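Local coordinates for HD domain protein (Enterococcus faecalis, PDB 4LRL) that is a metal-binding HD-domain phosphohydrolase under allosteric nucleotide control that probably hydrolyses deoxynucleoside triphosphates such as dGTP, at residues E376-N381 with K446-Q451; A369-L374 with E440-P445; Q159-P164 with Q170-V175. All coordinates share one frame; numbering follows the deposited sequence.

Contact 1: E376-N381 with K446-Q451. With DGT (2'-deoxyguanosine-5'-triphosphate), chain R.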
loop_
_atom_site.group_PDB
_atom_site.type_symbol
_atom_site.label_atom_id
_atom_site.label_comp_id
_atom_site.label_asym_id
_atom_site.label_seq_id
_atom_site.Cartn_x
_atom_site.Cartn_y
_atom_site.Cartn_z
ATOM N N GLU C 376 29.151 38.716 -1.955
ATOM C CA GLU C 376 28.993 40.087 -2.420
ATOM C C GLU C 376 30.016 40.471 -3.489
ATOM O O GLU C 376 29.688 41.195 -4.434
ATOM C CB GLU C 376 29.144 41.046 -1.233
ATOM C CG GLU C 376 29.001 42.526 -1.567
ATOM C CD GLU C 376 28.871 43.373 -0.317
ATOM O OE1 GLU C 376 27.718 43.625 0.088
ATOM O OE2 GLU C 376 29.906 43.760 0.278
ATOM N N LYS C 377 31.253 40.009 -3.301
ATOM C CA LYS C 377 32.372 40.320 -4.183
ATOM C C LYS C 377 32.088 39.834 -5.609
ATOM O O LYS C 377 32.394 40.525 -6.569
ATOM C CB LYS C 377 33.649 39.683 -3.629
ATOM C CG LYS C 377 34.951 40.315 -4.073
ATOM C CD LYS C 377 36.070 40.047 -3.057
ATOM C CE LYS C 377 37.345 40.792 -3.452
ATOM N NZ LYS C 377 38.085 41.414 -2.294
ATOM N N VAL C 378 31.472 38.659 -5.736
ATOM C CA VAL C 378 31.123 38.118 -7.062
ATOM C C VAL C 378 29.808 38.678 -7.629
ATOM O O VAL C 378 29.421 38.326 -8.739
ATOM C CB VAL C 378 31.156 36.556 -7.125
ATOM C CG1 VAL C 378 32.494 36.028 -6.617
ATOM C CG2 VAL C 378 29.983 35.921 -6.361
ATOM N N GLY C 379 29.143 39.559 -6.874
ATOM C CA GLY C 379 27.994 40.308 -7.386
ATOM C C GLY C 379 26.633 39.968 -6.798
ATOM O O GLY C 379 25.609 40.493 -7.255
ATOM N N PHE C 380 26.604 39.095 -5.790
ATOM C CA PHE C 380 25.350 38.741 -5.144
ATOM C C PHE C 380 25.161 39.566 -3.880
ATOM O O PHE C 380 25.911 39.397 -2.916
ATOM C CB PHE C 380 25.310 37.254 -4.782
ATOM C CG PHE C 380 25.229 36.328 -5.960
ATOM C CD1 PHE C 380 26.336 35.587 -6.351
ATOM C CD2 PHE C 380 24.031 36.160 -6.653
ATOM C CE1 PHE C 380 26.259 34.695 -7.446
ATOM C CE2 PHE C 380 23.941 35.279 -7.739
ATOM C CZ PHE C 380 25.055 34.549 -8.139
ATOM N N ASN C 381 24.170 40.454 -3.870
ATOM C CA ASN C 381 23.854 41.187 -2.653
ATOM C C ASN C 381 23.488 40.191 -1.531
ATOM O O ASN C 381 22.519 39.439 -1.663
ATOM C CB ASN C 381 22.738 42.209 -2.897
ATOM C CG ASN C 381 22.524 43.133 -1.712
ATOM O OD1 ASN C 381 22.583 42.708 -0.561
ATOM N ND2 ASN C 381 22.259 44.406 -1.992
ATOM N N LYS C 446 23.896 28.577 -5.216
ATOM C CA LYS C 446 24.566 27.383 -5.716
ATOM C C LYS C 446 25.814 27.729 -6.536
ATOM O O LYS C 446 26.852 27.068 -6.405
ATOM C CB LYS C 446 23.598 26.536 -6.558
ATOM C CG LYS C 446 24.150 25.167 -6.941
ATOM C CD LYS C 446 23.131 24.286 -7.675
ATOM C CE LYS C 446 23.833 23.083 -8.308
ATOM N NZ LYS C 446 22.921 21.938 -8.615
ATOM N N GLU C 447 25.719 28.770 -7.362
ATOM C CA GLU C 447 26.831 29.131 -8.251
ATOM C C GLU C 447 28.130 29.500 -7.524
ATOM O O GLU C 447 29.187 29.584 -8.152
ATOM C CB GLU C 447 26.441 30.161 -9.337
ATOM C CG GLU C 447 25.488 31.279 -8.941
ATOM C CD GLU C 447 24.019 30.869 -8.981
ATOM O OE1 GLU C 447 23.311 31.260 -9.935
ATOM O OE2 GLU C 447 23.573 30.163 -8.053
ATOM N N MET C 448 28.053 29.674 -6.204
ATOM C CA MET C 448 29.241 29.891 -5.378
ATOM C C MET C 448 30.130 28.654 -5.334
ATOM O O MET C 448 31.340 28.765 -5.131
ATOM C CB MET C 448 28.865 30.287 -3.945
ATOM C CG MET C 448 28.259 31.680 -3.782
ATOM S SD MET C 448 29.232 33.045 -4.460
ATOM C CE MET C 448 30.727 32.962 -3.476
ATOM N N LEU C 449 29.524 27.481 -5.520
ATOM C CA LEU C 449 30.231 26.207 -5.409
ATOM C C LEU C 449 30.750 25.649 -6.734
ATOM O O LEU C 449 31.921 25.287 -6.827
ATOM C CB LEU C 449 29.359 25.165 -4.702
ATOM C CG LEU C 449 29.099 25.367 -3.206
ATOM C CD1 LEU C 449 28.163 24.280 -2.694
ATOM C CD2 LEU C 449 30.392 25.385 -2.393
ATOM N N ASP C 450 29.890 25.575 -7.746
ATOM C CA ASP C 450 30.242 24.927 -9.018
ATOM C C ASP C 450 30.781 25.902 -10.066
ATOM O O ASP C 450 30.411 27.078 -10.071
ATOM C CB ASP C 450 29.052 24.120 -9.578
ATOM C CG ASP C 450 27.751 24.925 -9.618
ATOM O OD1 ASP C 450 26.944 24.794 -8.671
ATOM O OD2 ASP C 450 27.542 25.689 -10.588
ATOM N N GLN C 451 31.647 25.408 -10.951
ATOM C CA GLN C 451 32.252 26.250 -11.994
ATOM C C GLN C 451 31.906 25.848 -13.436
ATOM O O GLN C 451 32.792 25.738 -14.287
ATOM C CB GLN C 451 33.772 26.362 -11.795
ATOM C CG GLN C 451 34.171 27.331 -10.686
ATOM C CD GLN C 451 33.466 28.678 -10.798
ATOM O OE1 GLN C 451 32.595 29.002 -9.985
ATOM N NE2 GLN C 451 33.825 29.459 -11.816
HETATM P PG DGT R . 22.139 18.567 -6.759
HETATM O O1G DGT R . 22.218 17.197 -6.107
HETATM O O2G DGT R . 23.458 19.326 -6.742
HETATM O O3G DGT R . 21.417 18.580 -8.097
HETATM O O3B DGT R . 21.190 19.492 -5.832
HETATM P PB DGT R . 20.239 18.904 -4.688
HETATM O O1B DGT R . 20.826 19.259 -3.347
HETATM O O2B DGT R . 19.884 17.472 -5.002
HETATM O O3A DGT R . 18.920 19.794 -4.882
HETATM P PA DGT R . 17.852 19.649 -6.070
HETATM O O1A DGT R . 17.455 21.050 -6.445
HETATM O O2A DGT R . 18.270 18.707 -7.151
HETATM O "O5'" DGT R . 16.576 19.015 -5.314
HETATM C "C5'" DGT R . 16.656 17.894 -4.440
HETATM C "C4'" DGT R . 15.550 16.893 -4.764
HETATM O "O4'" DGT R . 14.281 17.513 -5.033
HETATM C "C3'" DGT R . 15.865 16.135 -6.046
HETATM O "O3'" DGT R . 16.862 15.116 -5.852
HETATM C "C2'" DGT R . 14.495 15.628 -6.480
HETATM C "C1'" DGT R . 13.518 16.642 -5.881
HETATM N N9 DGT R . 12.810 17.421 -6.926
HETATM C C8 DGT R . 11.471 17.556 -7.016
HETATM N N7 DGT R . 11.108 18.335 -8.072
HETATM C C5 DGT R . 12.248 18.715 -8.679
HETATM C C6 DGT R . 12.613 19.534 -9.869
HETATM O O6 DGT R . 11.768 20.101 -10.589
HETATM N N1 DGT R . 13.898 19.683 -10.162
HETATM C C2 DGT R . 14.875 19.110 -9.449
HETATM N N2 DGT R . 16.143 19.330 -9.851
HETATM N N3 DGT R . 14.635 18.350 -8.346
HETATM C C4 DGT R . 13.360 18.113 -7.924
#

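Contact 2: A369-L374 with E440-P445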
loop_
_atom_site.group_PDB
_atom_site.type_symbol
_atom_site.label_atom_id
_atom_site.label_comp_id
_atom_site.label_asym_id
_atom_site.label_seq_id
_atom_site.Cartn_x
_atom_site.Cartn_y
_atom_site.Cartn_z
ATOM N N ALA C 369 29.953 36.160 8.134
ATOM C CA ALA C 369 30.130 37.524 7.639
ATOM C C ALA C 369 31.162 37.583 6.502
ATOM O O ALA C 369 30.946 38.267 5.499
ATOM C CB ALA C 369 30.496 38.463 8.771
ATOM N N TYR C 370 32.255 36.832 6.663
ATOM C CA TYR C 370 33.306 36.728 5.661
ATOM C C TYR C 370 32.782 36.087 4.366
ATOM O O TYR C 370 32.987 36.629 3.285
ATOM C CB TYR C 370 34.527 35.982 6.232
ATOM C CG TYR C 370 35.642 35.757 5.233
ATOM C CD1 TYR C 370 35.925 34.483 4.759
ATOM C CD2 TYR C 370 36.391 36.825 4.737
ATOM C CE1 TYR C 370 36.936 34.269 3.824
ATOM C CE2 TYR C 370 37.402 36.623 3.807
ATOM C CZ TYR C 370 37.670 35.342 3.359
ATOM O OH TYR C 370 38.665 35.138 2.439
ATOM N N LEU C 371 32.079 34.962 4.484
ATOM C CA LEU C 371 31.423 34.322 3.330
ATOM C C LEU C 371 30.430 35.245 2.643
ATOM O O LEU C 371 30.309 35.225 1.410
ATOM C CB LEU C 371 30.717 33.022 3.731
ATOM C CG LEU C 371 31.576 31.956 4.410
ATOM C CD1 LEU C 371 30.762 30.705 4.619
ATOM C CD2 LEU C 371 32.831 31.648 3.603
ATOM N N ARG C 372 29.722 36.049 3.434
ATOM C CA ARG C 372 28.841 37.077 2.877
ATOM C C ARG C 372 29.598 38.148 2.094
ATOM O O ARG C 372 29.116 38.595 1.055
ATOM C CB ARG C 372 27.982 37.714 3.965
ATOM C CG ARG C 372 26.751 36.883 4.268
ATOM C CD ARG C 372 26.060 37.359 5.515
ATOM N NE ARG C 372 24.705 36.838 5.566
ATOM C CZ ARG C 372 23.968 36.768 6.667
ATOM N NH1 ARG C 372 24.465 37.180 7.831
ATOM N NH2 ARG C 372 22.732 36.279 6.597
ATOM N N GLU C 373 30.777 38.551 2.582
ATOM C CA GLU C 373 31.649 39.434 1.818
ATOM C C GLU C 373 32.010 38.808 0.470
ATOM O O GLU C 373 31.861 39.442 -0.566
ATOM C CB GLU C 373 32.923 39.786 2.584
ATOM C CG GLU C 373 33.810 40.748 1.798
ATOM C CD GLU C 373 35.168 41.012 2.426
ATOM O OE1 GLU C 373 35.533 40.369 3.432
ATOM O OE2 GLU C 373 35.881 41.892 1.896
ATOM N N LEU C 374 32.462 37.556 0.489
ATOM C CA LEU C 374 32.869 36.876 -0.733
ATOM C C LEU C 374 31.734 36.787 -1.742
ATOM O O LEU C 374 31.940 37.009 -2.934
ATOM C CB LEU C 374 33.397 35.471 -0.428
ATOM C CG LEU C 374 34.623 35.347 0.482
ATOM C CD1 LEU C 374 34.933 33.871 0.707
ATOM C CD2 LEU C 374 35.843 36.107 -0.095
ATOM N N GLU C 440 20.675 24.569 12.192
ATOM C CA GLU C 440 20.992 25.936 11.805
ATOM C C GLU C 440 21.593 25.849 10.412
ATOM O O GLU C 440 22.563 25.118 10.192
ATOM C CB GLU C 440 22.014 26.592 12.754
ATOM C CG GLU C 440 21.577 26.808 14.202
ATOM C CD GLU C 440 20.525 27.894 14.367
ATOM O OE1 GLU C 440 20.564 28.899 13.619
ATOM O OE2 GLU C 440 19.663 27.740 15.261
ATOM N N ARG C 441 21.020 26.590 9.475
ATOM C CA ARG C 441 21.562 26.621 8.121
ATOM C C ARG C 441 21.941 28.006 7.612
ATOM O O ARG C 441 21.302 29.011 7.943
ATOM C CB ARG C 441 20.611 25.939 7.143
ATOM C CG ARG C 441 20.769 24.442 7.144
ATOM C CD ARG C 441 19.726 23.729 6.286
ATOM N NE ARG C 441 19.854 22.296 6.505
ATOM C CZ ARG C 441 20.731 21.519 5.882
ATOM N NH1 ARG C 441 21.555 22.023 4.969
ATOM N NH2 ARG C 441 20.780 20.231 6.176
ATOM N N PHE C 442 22.992 28.031 6.800
ATOM C CA PHE C 442 23.403 29.217 6.073
ATOM C C PHE C 442 23.144 28.997 4.582
ATOM O O PHE C 442 23.600 28.011 3.990
ATOM C CB PHE C 442 24.880 29.510 6.352
ATOM C CG PHE C 442 25.440 30.626 5.531
ATOM C CD1 PHE C 442 24.931 31.921 5.648
ATOM C CD2 PHE C 442 26.483 30.388 4.644
ATOM C CE1 PHE C 442 25.448 32.969 4.885
ATOM C CE2 PHE C 442 27.027 31.433 3.877
ATOM C CZ PHE C 442 26.507 32.728 3.997
ATOM N N TYR C 443 22.394 29.907 3.978
ATOM C CA TYR C 443 21.948 29.717 2.615
ATOM C C TYR C 443 22.741 30.613 1.693
ATOM O O TYR C 443 23.061 31.734 2.052
ATOM C CB TYR C 443 20.442 29.986 2.500
ATOM C CG TYR C 443 19.593 28.815 2.936
ATOM C CD1 TYR C 443 19.173 28.677 4.262
ATOM C CD2 TYR C 443 19.225 27.835 2.023
ATOM C CE1 TYR C 443 18.384 27.574 4.661
ATOM C CE2 TYR C 443 18.457 26.736 2.408
ATOM C CZ TYR C 443 18.042 26.611 3.724
ATOM O OH TYR C 443 17.282 25.513 4.069
ATOM N N PHE C 444 23.053 30.114 0.501
ATOM C CA PHE C 444 23.889 30.855 -0.455
ATOM C C PHE C 444 23.599 30.384 -1.871
ATOM O O PHE C 444 23.073 29.274 -2.055
ATOM C CB PHE C 444 25.377 30.668 -0.135
ATOM C CG PHE C 444 25.788 29.233 0.055
ATOM C CD1 PHE C 444 26.162 28.446 -1.040
ATOM C CD2 PHE C 444 25.804 28.664 1.328
ATOM C CE1 PHE C 444 26.551 27.108 -0.866
ATOM C CE2 PHE C 444 26.184 27.331 1.514
ATOM C CZ PHE C 444 26.559 26.552 0.413
ATOM N N PRO C 445 23.935 31.218 -2.880
ATOM C CA PRO C 445 23.703 30.774 -4.255
ATOM C C PRO C 445 24.531 29.545 -4.568
ATOM O O PRO C 445 25.702 29.475 -4.197
ATOM C CB PRO C 445 24.159 31.969 -5.100
ATOM C CG PRO C 445 24.059 33.139 -4.168
ATOM C CD PRO C 445 24.480 32.589 -2.844
#

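Contact 3: Q159-P164 with Q170-V175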
loop_
_atom_site.group_PDB
_atom_site.type_symbol
_atom_site.label_atom_id
_atom_site.label_comp_id
_atom_site.label_asym_id
_atom_site.label_seq_id
_atom_site.Cartn_x
_atom_site.Cartn_y
_atom_site.Cartn_z
ATOM N N GLN C 159 -11.354 36.483 13.045
ATOM C CA GLN C 159 -11.990 37.558 12.284
ATOM C C GLN C 159 -13.042 37.032 11.305
ATOM O O GLN C 159 -14.152 37.549 11.259
ATOM C CB GLN C 159 -10.949 38.359 11.499
ATOM C CG GLN C 159 -10.205 39.412 12.288
ATOM C CD GLN C 159 -9.273 40.229 11.407
ATOM O OE1 GLN C 159 -9.612 40.581 10.274
ATOM N NE2 GLN C 159 -8.089 40.535 11.927
ATOM N N ILE C 160 -12.684 36.010 10.528
ATOM C CA ILE C 160 -13.576 35.466 9.503
ATOM C C ILE C 160 -14.833 34.869 10.140
ATOM O O ILE C 160 -15.941 34.950 9.593
ATOM C CB ILE C 160 -12.851 34.406 8.644
ATOM C CG1 ILE C 160 -11.755 35.069 7.801
ATOM C CG2 ILE C 160 -13.845 33.636 7.757
ATOM C CD1 ILE C 160 -10.680 34.121 7.348
ATOM N N ILE C 161 -14.642 34.282 11.310
ATOM C CA ILE C 161 -15.723 33.652 12.032
ATOM C C ILE C 161 -16.629 34.698 12.662
ATOM O O ILE C 161 -17.846 34.539 12.661
ATOM C CB ILE C 161 -15.179 32.687 13.107
ATOM C CG1 ILE C 161 -14.560 31.456 12.439
ATOM C CG2 ILE C 161 -16.284 32.286 14.096
ATOM C CD1 ILE C 161 -13.721 30.602 13.366
ATOM N N THR C 162 -16.031 35.769 13.175
ATOM C CA THR C 162 -16.770 36.764 13.955
ATOM C C THR C 162 -17.153 38.041 13.183
ATOM O O THR C 162 -17.836 38.905 13.728
ATOM C CB THR C 162 -16.011 37.126 15.258
ATOM O OG1 THR C 162 -14.742 37.694 14.930
ATOM C CG2 THR C 162 -15.786 35.882 16.124
ATOM N N SER C 163 -16.737 38.150 11.920
ATOM C CA SER C 163 -17.027 39.346 11.106
ATOM C C SER C 163 -18.242 39.155 10.199
ATOM O O SER C 163 -18.274 38.232 9.382
ATOM C CB SER C 163 -15.821 39.781 10.261
ATOM O OG SER C 163 -14.666 39.971 11.059
ATOM N N PRO C 164 -19.240 40.046 10.339
ATOM C CA PRO C 164 -20.503 39.978 9.616
ATOM C C PRO C 164 -20.350 40.034 8.101
ATOM O O PRO C 164 -21.212 39.532 7.386
ATOM C CB PRO C 164 -21.252 41.212 10.114
ATOM C CG PRO C 164 -20.678 41.470 11.466
ATOM C CD PRO C 164 -19.227 41.155 11.306
ATOM N N GLN C 170 -22.408 34.553 8.527
ATOM C CA GLN C 170 -23.851 34.560 8.273
ATOM C C GLN C 170 -24.481 33.177 8.412
ATOM O O GLN C 170 -25.679 33.058 8.656
ATOM C CB GLN C 170 -24.162 35.160 6.901
ATOM C CG GLN C 170 -23.813 36.643 6.758
ATOM C CD GLN C 170 -24.584 37.537 7.724
ATOM O OE1 GLN C 170 -25.625 37.148 8.259
ATOM N NE2 GLN C 170 -24.075 38.750 7.944
ATOM N N ILE C 171 -23.658 32.144 8.254
ATOM C CA ILE C 171 -24.071 30.762 8.461
ATOM C C ILE C 171 -24.071 30.426 9.960
ATOM O O ILE C 171 -25.043 29.888 10.495
ATOM C CB ILE C 171 -23.155 29.796 7.671
ATOM C CG1 ILE C 171 -23.392 29.977 6.162
ATOM C CG2 ILE C 171 -23.379 28.333 8.099
ATOM C CD1 ILE C 171 -22.224 29.541 5.283
ATOM N N LEU C 172 -22.973 30.764 10.625
ATOM C CA LEU C 172 -22.800 30.471 12.032
ATOM C C LEU C 172 -23.770 31.251 12.922
ATOM O O LEU C 172 -24.347 30.698 13.852
ATOM C CB LEU C 172 -21.345 30.723 12.445
ATOM C CG LEU C 172 -20.263 29.840 11.803
ATOM C CD1 LEU C 172 -18.887 30.316 12.238
ATOM C CD2 LEU C 172 -20.439 28.344 12.110
ATOM N N ASN C 173 -23.945 32.533 12.622
ATOM C CA ASN C 173 -24.856 33.399 13.370
ATOM C C ASN C 173 -26.319 33.006 13.139
ATOM O O ASN C 173 -27.172 33.238 13.984
ATOM C CB ASN C 173 -24.602 34.859 12.994
ATOM C CG ASN C 173 -25.553 35.820 13.669
ATOM O OD1 ASN C 173 -25.433 36.114 14.861
ATOM N ND2 ASN C 173 -26.496 36.335 12.899
ATOM N N ARG C 174 -26.584 32.392 11.990
ATOM C CA ARG C 174 -27.878 31.799 11.694
ATOM C C ARG C 174 -28.131 30.559 12.561
ATOM O O ARG C 174 -29.285 30.225 12.831
ATOM C CB ARG C 174 -27.964 31.454 10.207
ATOM C CG ARG C 174 -29.337 31.067 9.706
ATOM C CD ARG C 174 -29.267 30.630 8.257
ATOM N NE ARG C 174 -30.436 29.843 7.869
ATOM C CZ ARG C 174 -30.552 29.200 6.707
ATOM N NH1 ARG C 174 -29.571 29.250 5.813
ATOM N NH2 ARG C 174 -31.652 28.508 6.440
ATOM N N VAL C 175 -27.069 29.886 13.005
ATOM C CA VAL C 175 -27.222 28.805 13.991
ATOM C C VAL C 175 -27.830 29.389 15.265
ATOM O O VAL C 175 -28.881 28.942 15.731
ATOM C CB VAL C 175 -25.878 28.101 14.327
ATOM C CG1 VAL C 175 -26.072 27.065 15.438
ATOM C CG2 VAL C 175 -25.262 27.453 13.085
#

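Contact 1: E376-N381 with K446-Q451
Phe380 and Val378 meet Glu447 and Met448 through side chains alone. The far end of the Phe380 ring carries the closest approach, CZ lying 3.4 Å from CG of Glu447. The two side chains cross at about a right angle, and the carboxylate plane stands 77° from the ring plane. A bend at chi2 (-54°) in Met448 sets SD 3.5 Å from the CG2 methyl of Val378, while the bend at chi3 places only CE. The sulfur makes an oblique Met-aromatic contact, SD being 5.4 Å from the centroid of the Phe380 ring.

Behind this first shell, a Schellman motif ends helix 361-377: Gly379 takes a positive phi and its N bonds to O of Glu376 at 3.0 Å. Val378 and Phe380 lie either side of Gly379 in sequence, and both point toward 446-451. Asn381 serves as N-cap of the next helix. On the other side, Arg346 holds the carboxylate of Glu447 in a salt bridge. Lys446, extended beyond CG, heads for the nucleotide, and its NZ donates to O2G of the dGTP gamma phosphate at 3.3 Å; Arg350 and Lys354 also hydrogen-bond this nucleotide.

Helix 461-468 packs on Val378 and Met448 through Tyr464 and Phe467, Tyr385 sets its ring edge-to-face with Phe380, and Arg346 of helix 338-348 touches that ring. The contact lies where the end of helix 361-377 meets the loop after strand 441-444.

Contact 2: A369-L374 with E440-P445
Phe442 reaches from strand 441-444 to helix 361-377 and sets the end of its ring against Leu371 and Arg372. Its CB points at the helix, and CG stands anti to the backbone N (chi1 174°), which carries the ring out from the strand. At the far end the ring atoms divide their partners. CE2 takes the leucine, 3.9 Å from CD1 and 4.0 Å from CB of Leu371, in an oblique approach. CZ comes next and lies 4.2 Å from CG of Arg372, so the aliphatic part of the arginine is in contact too. CE1 completes the set, with NE of Arg372 4.0 Å away at the ring edge, near its plane.

The guanidinium is turned 80° from the ring plane, which rules out a parallel stack. Thr386 accepts a hydrogen bond from the Arg372 NE through its OG1, tying the polar part of this side chain to the loop just before strand 387-389. Tyr470 adds a further neighbour for Leu371.

Strand 441-444 is the middle one of three antiparallel strands, bonded through its backbone to 354-357 and 387-389. The arrangement is that of a helix packed on a small antiparallel sheet within the HD-associated region.

Contact 3: Q159-P164 with Q170-V175
Pro164 and Gln170 supply the polar link, which ties helix 167-175 to the loop following helix 153-162. NE2 of Gln170 donates to the carbonyl O of Pro164 at 3.0 Å, with an N-H...O angle of 155°. The donor lies in the carbonyl plane, on a lone pair, while the acceptor is tilted 16° out of the glutamine amide plane. A bend at chi2 (-61°) curls the glutamine back to this carbonyl.

Apolar contact is made by Ile161 and Leu172, whose side chains cross with CG2 of Ile161 3.8 Å from CD1 of Leu172. Both are buried. Val183 and Ile187 of helix 179-187 also touch Ile161, and Phe179 of the same helix, together with Leu58 of helix 53-60, touches Leu172.

Local bonds shape the turn between the helices. Ser163 is the first residue to leave helical geometry. Thr166 OG1 is hydrogen-bonded to the carbonyls of both Ile160 and Ser163, joining the end of helix 153-162 to the linker before helix 167-175.

The chemistry implies a division of labour: one bond fixes the glutamine amide at the exposed side, while the buried Ile161-Leu172 pair relies on apolar contact, shared with helices 179-187 and 53-60.

Overall arrangement
Contacts 1 and 2 are neighbours, their centres 10 Å apart, and both draw on helix 361-377 and on the chain running from strand 441-444 into the following loop. They touch directly: CG of Phe380 lies 3.8 Å from CG of Pro445, and CD1 of Leu449 is 3.7 Å from CE1 of Phe444. Contact 1 reaches, through Lys446, the dGTP site that residues of a second subunit complete, consistent with allosteric regulation; contact 2 lies behind it, the Phe442 side chain about 9 Å from that of Lys354. Contact 3 belongs to the HD domain, on the opposite side of the chain's centre, with its centre 52 Å from that of contact 1. The Ile161 side chain is about 13 Å from the nickel ion.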